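Cadherin-23 (Mus musculus, PDB 5VH2) is a calcium-binding adhesion protein that probably takes part in the mechanotransduction on which hearing depends. Local coordinates at residues Glu53-Glu57 / Thr67-Leu71; Leu71-Thr77 / Leu103-Glu109. The protein carries 1 engineered substitution. All coordinates share one frame; numbering follows the deposited sequence.

Contact 1 of 2, residues Glu53-Glu57 / Thr67-Leu71; sequences EGKFE and TVDYL
The ammonium of Lys55 takes two neighbouring acceptors of the 67-71 segment. Its NZ gives a hydrogen bond to Tyr70 O at 3.3 Å, meeting that carbonyl almost end-on (C=O...N 166°), and forms a salt bridge with Asp69 OD1 at 3.3 Å, whose hydrogen bond is weak. The lysine reaches both because its chain is folded: CG lies anti to the carbonyl carbon and the chain then bends at chi2 (-84°) and again at chi3, so that CD also lies against Tyr70 O while CB passes alongside Leu71 CD2. The backbone adds a firmer bond: Val68 N donates to Lys55 O over 2.8 Å, from above the carbonyl plane rather than within it.

One residue on, Phe56 pairs with Thr67 in an antiparallel, non-hydrogen-bonded bridge. Phe56 starts away from the 67-71 segment, yet its ring reaches back to it, with CE2 3.9 Å from Thr67 CG2 and CZ 4.0 Å from Leu71 CD2, both methyls approaching obliquely. Tyr79 meets the same ring edge-to-face, and Val28 and Met81 also touch it, which places Phe56 in the core between the two sheets. Farther along, Val68 CG1 packs against Glu57 CB at 3.5 Å. With an alanine at Lys55, the carboxylate of Asp69 would probably lose its countercharge and Tyr70 O a donor, and the turn past Val68 would be freer to move. A charged outer grip thus lies over an apolar inner one, and the chain leaving strand 64-67 is held to the margin of strand 56-58 by two unlike kinds of force.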
loop_
_atom_site.group_PDB
_atom_site.type_symbol
_atom_site.label_atom_id
_atom_site.label_comp_id
_atom_site.label_asym_id
_atom_site.label_seq_id
_atom_site.Cartn_x
_atom_site.Cartn_y
_atom_site.Cartn_z
ATOM N N GLU A 53 11.609 1.290 -14.926
ATOM C CA GLU A 53 11.793 0.111 -14.066
ATOM C C GLU A 53 10.757 -1.001 -14.291
ATOM O O GLU A 53 10.269 -1.574 -13.352
ATOM C CB GLU A 53 11.872 0.548 -12.602
ATOM C CG GLU A 53 13.215 1.203 -12.256
ATOM C CD GLU A 53 13.343 1.623 -10.798
ATOM O OE1 GLU A 53 12.602 1.106 -9.910
ATOM O OE2 GLU A 53 14.110 2.568 -10.531
ATOM N N GLY A 54 10.447 -1.288 -15.554
ATOM C CA GLY A 54 9.553 -2.393 -15.935
ATOM C C GLY A 54 8.069 -2.189 -15.686
ATOM O O GLY A 54 7.295 -3.136 -15.821
ATOM N N LYS A 55 7.682 -0.976 -15.286
ATOM C CA LYS A 55 6.275 -0.629 -14.961
ATOM C C LYS A 55 5.569 0.176 -16.055
ATOM O O LYS A 55 4.339 0.268 -16.031
ATOM C CB LYS A 55 6.167 0.220 -13.687
ATOM C CG LYS A 55 6.983 -0.288 -12.519
ATOM C CD LYS A 55 6.306 -1.364 -11.711
ATOM C CE LYS A 55 7.338 -2.357 -11.197
ATOM N NZ LYS A 55 6.682 -3.562 -10.635
ATOM N N PHE A 56 6.316 0.826 -16.940
ATOM C CA PHE A 56 5.684 1.630 -17.995
ATOM C C PHE A 56 6.218 1.335 -19.390
ATOM O O PHE A 56 7.357 0.916 -19.574
ATOM C CB PHE A 56 5.850 3.114 -17.725
ATOM C CG PHE A 56 5.361 3.556 -16.380
ATOM C CD1 PHE A 56 6.213 3.569 -15.286
ATOM C CD2 PHE A 56 4.047 3.989 -16.209
ATOM C CE1 PHE A 56 5.777 3.979 -14.046
ATOM C CE2 PHE A 56 3.594 4.395 -14.972
ATOM C CZ PHE A 56 4.459 4.356 -13.874
ATOM N N GLU A 57 5.359 1.573 -20.367
ATOM C CA GLU A 57 5.671 1.335 -21.770
ATOM C C GLU A 57 5.053 2.485 -22.560
ATOM O O GLU A 57 3.954 2.958 -22.252
ATOM C CB GLU A 57 5.140 -0.008 -22.229
ATOM C CG GLU A 57 5.183 -0.179 -23.738
ATOM C CD GLU A 57 4.513 -1.410 -24.286
ATOM O OE1 GLU A 57 3.915 -1.345 -25.384
ATOM O OE2 GLU A 57 4.655 -2.473 -23.683
ATOM N N THR A 67 0.609 1.767 -18.053
ATOM C CA THR A 67 1.303 0.894 -17.103
ATOM C C THR A 67 1.397 -0.499 -17.720
ATOM O O THR A 67 0.576 -0.841 -18.570
ATOM C CB THR A 67 0.633 0.846 -15.713
ATOM O OG1 THR A 67 -0.619 0.138 -15.773
ATOM C CG2 THR A 67 0.395 2.246 -15.208
ATOM N N VAL A 68 2.396 -1.283 -17.304
ATOM C CA VAL A 68 2.593 -2.635 -17.827
ATOM C C VAL A 68 2.804 -3.741 -16.784
ATOM O O VAL A 68 2.860 -4.911 -17.165
ATOM C CB VAL A 68 3.713 -2.711 -18.891
ATOM C CG1 VAL A 68 3.191 -2.157 -20.215
ATOM C CG2 VAL A 68 5.000 -2.029 -18.405
ATOM N N ASP A 69 2.962 -3.402 -15.497
ATOM C CA ASP A 69 2.515 -4.303 -14.405
ATOM C C ASP A 69 2.121 -3.492 -13.192
ATOM O O ASP A 69 1.772 -2.329 -13.339
ATOM C CB ASP A 69 3.429 -5.555 -14.114
ATOM C CG ASP A 69 4.682 -5.234 -13.359
ATOM O OD1 ASP A 69 5.197 -4.122 -13.511
ATOM O OD2 ASP A 69 5.223 -6.157 -12.717
ATOM N N TYR A 70 2.045 -4.131 -12.035
ATOM C CA TYR A 70 1.397 -3.516 -10.910
ATOM C C TYR A 70 2.326 -2.499 -10.262
ATOM O O TYR A 70 3.572 -2.580 -10.409
ATOM C CB TYR A 70 0.959 -4.583 -9.941
ATOM C CG TYR A 70 -0.035 -5.515 -10.579
ATOM C CD1 TYR A 70 -1.271 -5.032 -10.961
ATOM C CD2 TYR A 70 0.258 -6.866 -10.842
ATOM C CE1 TYR A 70 -2.243 -5.871 -11.512
ATOM C CE2 TYR A 70 -0.665 -7.693 -11.457
ATOM C CZ TYR A 70 -1.925 -7.188 -11.782
ATOM O OH TYR A 70 -2.878 -7.963 -12.401
ATOM N N LEU A 71 1.707 -1.492 -9.645
ATOM C CA LEU A 71 2.452 -0.463 -8.946
ATOM C C LEU A 71 2.319 -0.683 -7.457
ATOM O O LEU A 71 1.488 -1.484 -7.026
ATOM C CB LEU A 71 1.975 0.941 -9.334
ATOM C CG LEU A 71 2.049 1.246 -10.827
ATOM C CD1 LEU A 71 1.172 2.455 -11.137
ATOM C CD2 LEU A 71 3.493 1.506 -11.221
#

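Contact 2 of 2, residues Leu71-Thr77 / Leu103-Glu109; sequences LDYETKT and LLNELDE. With CA (calcium ion), chain G; CA (calcium ion), chain F; NA (sodium ion), chain H.
Asn105 lies flat over the Tyr73 ring: its CB sits 3.4 Å from the ring centroid in a CH-pi contact, with its amide plane 9° from the ring's. Thr77 CG2 covers the opposite face, while Leu103 O comes to the ring edge. Tyr73 arrives here with CG opposite the backbone N (chi1 -174°). Leu103 CD1 packs inside against Leu71 CB, and Leu103 N donates to Thr77 O (2.9 Å).

Beyond the ring metal takes over. Glu74 OE2 lies 2.0 Å from the calcium ion of chain G and 2.8 Å from that of chain F; Asp108 OD1 also bridges them. Asp108 OD2, Asp72 OD1, Glu109 OE1 and Glu20 complete the chain G site; Glu74 OE1, Asn105 OD1 (2.2 Å), Glu106 O, Glu20 and Asp141 that of chain F. These oxygens crowd because they share calcium ions, whose charge probably offsets their repulsion. Glu109 O binds sodium (2.4 Å), with Ala110, Asp139, Asp141 and Asp193. Glu74 N, in an Asx turn, and Thr75 OG1 hold Asp72. On the loose side Lys76 leads away beside exposed Thr77. This is the calcium-binding linker between successive cadherin repeats, with Asp72-Tyr73-Glu74 as its DXE motif.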
loop_
_atom_site.group_PDB
_atom_site.type_symbol
_atom_site.label_atom_id
_atom_site.label_comp_id
_atom_site.label_asym_id
_atom_site.label_seq_id
_atom_site.Cartn_x
_atom_site.Cartn_y
_atom_site.Cartn_z
ATOM N N LEU A 71 1.707 -1.492 -9.645
ATOM C CA LEU A 71 2.452 -0.463 -8.946
ATOM C C LEU A 71 2.319 -0.683 -7.457
ATOM O O LEU A 71 1.488 -1.484 -7.026
ATOM C CB LEU A 71 1.975 0.941 -9.334
ATOM C CG LEU A 71 2.049 1.246 -10.827
ATOM C CD1 LEU A 71 1.172 2.455 -11.137
ATOM C CD2 LEU A 71 3.493 1.506 -11.221
ATOM N N ASP A 72 3.231 -0.051 -6.713
ATOM C CA ASP A 72 3.224 -0.134 -5.271
ATOM C C ASP A 72 3.849 1.118 -4.629
ATOM O O ASP A 72 5.077 1.364 -4.733
ATOM C CB ASP A 72 3.938 -1.415 -4.859
ATOM C CG ASP A 72 3.796 -1.726 -3.384
ATOM O OD1 ASP A 72 2.969 -1.076 -2.676
ATOM O OD2 ASP A 72 4.517 -2.656 -2.949
ATOM N N TYR A 73 3.004 1.903 -3.955
ATOM C CA TYR A 73 3.465 3.055 -3.184
ATOM C C TYR A 73 4.532 2.663 -2.171
ATOM O O TYR A 73 5.566 3.332 -2.032
ATOM C CB TYR A 73 2.300 3.691 -2.453
ATOM C CG TYR A 73 2.649 4.968 -1.743
ATOM C CD1 TYR A 73 2.633 6.181 -2.418
ATOM C CD2 TYR A 73 2.967 4.980 -0.401
ATOM C CE1 TYR A 73 2.945 7.371 -1.784
ATOM C CE2 TYR A 73 3.288 6.176 0.248
ATOM C CZ TYR A 73 3.279 7.370 -0.459
ATOM O OH TYR A 73 3.591 8.568 0.132
ATOM N N GLU A 74 4.290 1.546 -1.506
ATOM C CA GLU A 74 5.173 1.045 -0.456
ATOM C C GLU A 74 6.488 0.468 -0.966
ATOM O O GLU A 74 7.372 0.240 -0.169
ATOM C CB GLU A 74 4.445 -0.015 0.383
ATOM C CG GLU A 74 3.429 0.525 1.413
ATOM C CD GLU A 74 2.134 1.073 0.804
ATOM O OE1 GLU A 74 1.569 2.017 1.397
ATOM O OE2 GLU A 74 1.665 0.576 -0.251
ATOM N N THR A 75 6.633 0.218 -2.265
ATOM C CA THR A 75 7.941 -0.162 -2.856
ATOM C C THR A 75 8.619 0.995 -3.597
ATOM O O THR A 75 9.837 1.087 -3.585
ATOM C CB THR A 75 7.807 -1.325 -3.845
ATOM O OG1 THR A 75 7.232 -2.443 -3.178
ATOM C CG2 THR A 75 9.197 -1.713 -4.437
ATOM N N LYS A 76 7.837 1.843 -4.271
ATOM C CA LYS A 76 8.418 3.027 -4.919
ATOM C C LYS A 76 7.350 4.102 -5.124
ATOM O O LYS A 76 6.323 3.880 -5.752
ATOM C CB LYS A 76 9.062 2.635 -6.261
ATOM C CG LYS A 76 9.994 3.663 -6.869
ATOM C CD LYS A 76 10.760 3.041 -8.019
ATOM C CE LYS A 76 11.097 4.035 -9.132
ATOM N NZ LYS A 76 12.207 4.993 -8.807
ATOM N N THR A 77 7.610 5.270 -4.566
ATOM C CA THR A 77 6.632 6.351 -4.493
ATOM C C THR A 77 6.575 7.209 -5.755
ATOM O O THR A 77 5.555 7.843 -6.022
ATOM C CB THR A 77 6.977 7.286 -3.323
ATOM O OG1 THR A 77 8.377 7.615 -3.369
ATOM C CG2 THR A 77 6.662 6.592 -2.000
ATOM N N LEU A 103 2.942 8.573 -7.129
ATOM C CA LEU A 103 1.862 7.636 -6.838
ATOM C C LEU A 103 1.033 8.088 -5.637
ATOM O O LEU A 103 1.551 8.697 -4.694
ATOM C CB LEU A 103 2.437 6.258 -6.522
ATOM C CG LEU A 103 3.147 5.480 -7.617
ATOM C CD1 LEU A 103 3.289 4.033 -7.192
ATOM C CD2 LEU A 103 2.354 5.542 -8.906
ATOM N N LEU A 104 -0.248 7.747 -5.667
ATOM C CA LEU A 104 -1.168 8.057 -4.586
ATOM C C LEU A 104 -1.237 6.819 -3.693
ATOM O O LEU A 104 -1.629 5.750 -4.138
ATOM C CB LEU A 104 -2.539 8.413 -5.172
ATOM C CG LEU A 104 -3.783 8.420 -4.275
ATOM C CD1 LEU A 104 -3.620 9.410 -3.149
ATOM C CD2 LEU A 104 -4.994 8.790 -5.112
ATOM N N ASN A 105 -0.807 6.948 -2.450
ATOM C CA ASN A 105 -0.980 5.879 -1.474
ATOM C C ASN A 105 -2.461 5.590 -1.274
ATOM O O ASN A 105 -3.250 6.489 -1.028
ATOM C CB ASN A 105 -0.342 6.266 -0.152
ATOM C CG ASN A 105 -0.324 5.118 0.849
ATOM O OD1 ASN A 105 -0.433 3.926 0.487
ATOM N ND2 ASN A 105 -0.177 5.469 2.127
ATOM N N GLU A 106 -2.835 4.340 -1.462
ATOM C CA GLU A 106 -4.176 3.889 -1.181
ATOM C C GLU A 106 -4.106 2.760 -0.179
ATOM O O GLU A 106 -3.042 2.171 0.026
ATOM C CB GLU A 106 -4.819 3.352 -2.440
ATOM C CG GLU A 106 -4.828 4.282 -3.635
ATOM C CD GLU A 106 -5.750 3.750 -4.721
ATOM O OE1 GLU A 106 -6.986 3.889 -4.567
ATOM O OE2 GLU A 106 -5.245 3.138 -5.694
ATOM N N LEU A 107 -5.240 2.459 0.433
ATOM C CA LEU A 107 -5.324 1.430 1.446
ATOM C C LEU A 107 -5.365 0.047 0.802
ATOM O O LEU A 107 -6.436 -0.498 0.523
ATOM C CB LEU A 107 -6.562 1.666 2.288
ATOM C CG LEU A 107 -6.622 0.934 3.630
ATOM C CD1 LEU A 107 -5.701 1.530 4.698
ATOM C CD2 LEU A 107 -8.065 0.970 4.100
ATOM N N ASP A 108 -4.179 -0.522 0.597
ATOM C CA ASP A 108 -4.010 -1.832 -0.039
ATOM C C ASP A 108 -3.042 -2.774 0.712
ATOM O O ASP A 108 -2.559 -3.743 0.147
ATOM C CB ASP A 108 -3.506 -1.626 -1.468
ATOM C CG ASP A 108 -2.095 -1.032 -1.529
ATOM O OD1 ASP A 108 -1.650 -0.368 -0.567
ATOM O OD2 ASP A 108 -1.420 -1.211 -2.555
ATOM N N GLU A 109 -2.759 -2.483 1.975
ATOM C CA GLU A 109 -1.758 -3.253 2.716
ATOM C C GLU A 109 -2.298 -3.668 4.068
ATOM O O GLU A 109 -3.299 -3.138 4.512
ATOM C CB GLU A 109 -0.454 -2.463 2.917
ATOM C CG GLU A 109 0.228 -1.994 1.658
ATOM C CD GLU A 109 0.820 -3.118 0.852
ATOM O OE1 GLU A 109 1.311 -2.834 -0.249
ATOM O OE2 GLU A 109 0.795 -4.271 1.311
HETATM CA CA CA G . 0.835 -0.834 -1.349
HETATM CA CA CA F . -0.771 1.818 0.164
HETATM NA NA NA H . -3.012 -1.485 6.171
#

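Overall arrangement
Followed from the N terminus, after four strands the chain reaches 56-58 and returns on 64-67, and contact 1 closes this short excursion of nine intervening residues. Leu71 then belongs to both contacts: it ends the first and opens the second. From there the chain leaves through strands 78-87 and 94-104 of the other sheet, and contact 2 closes that longer loop at the exit of the repeat. The two loops therefore follow in series, neither nested nor crossed, with centres 13 Å apart. A long, weak ion pair from Glu53 to Lys76 joins them again. Contact 1 fixes the loop to the edge of one sheet; contact 2 joins its continuation to the end of strand 94-104 and the linker.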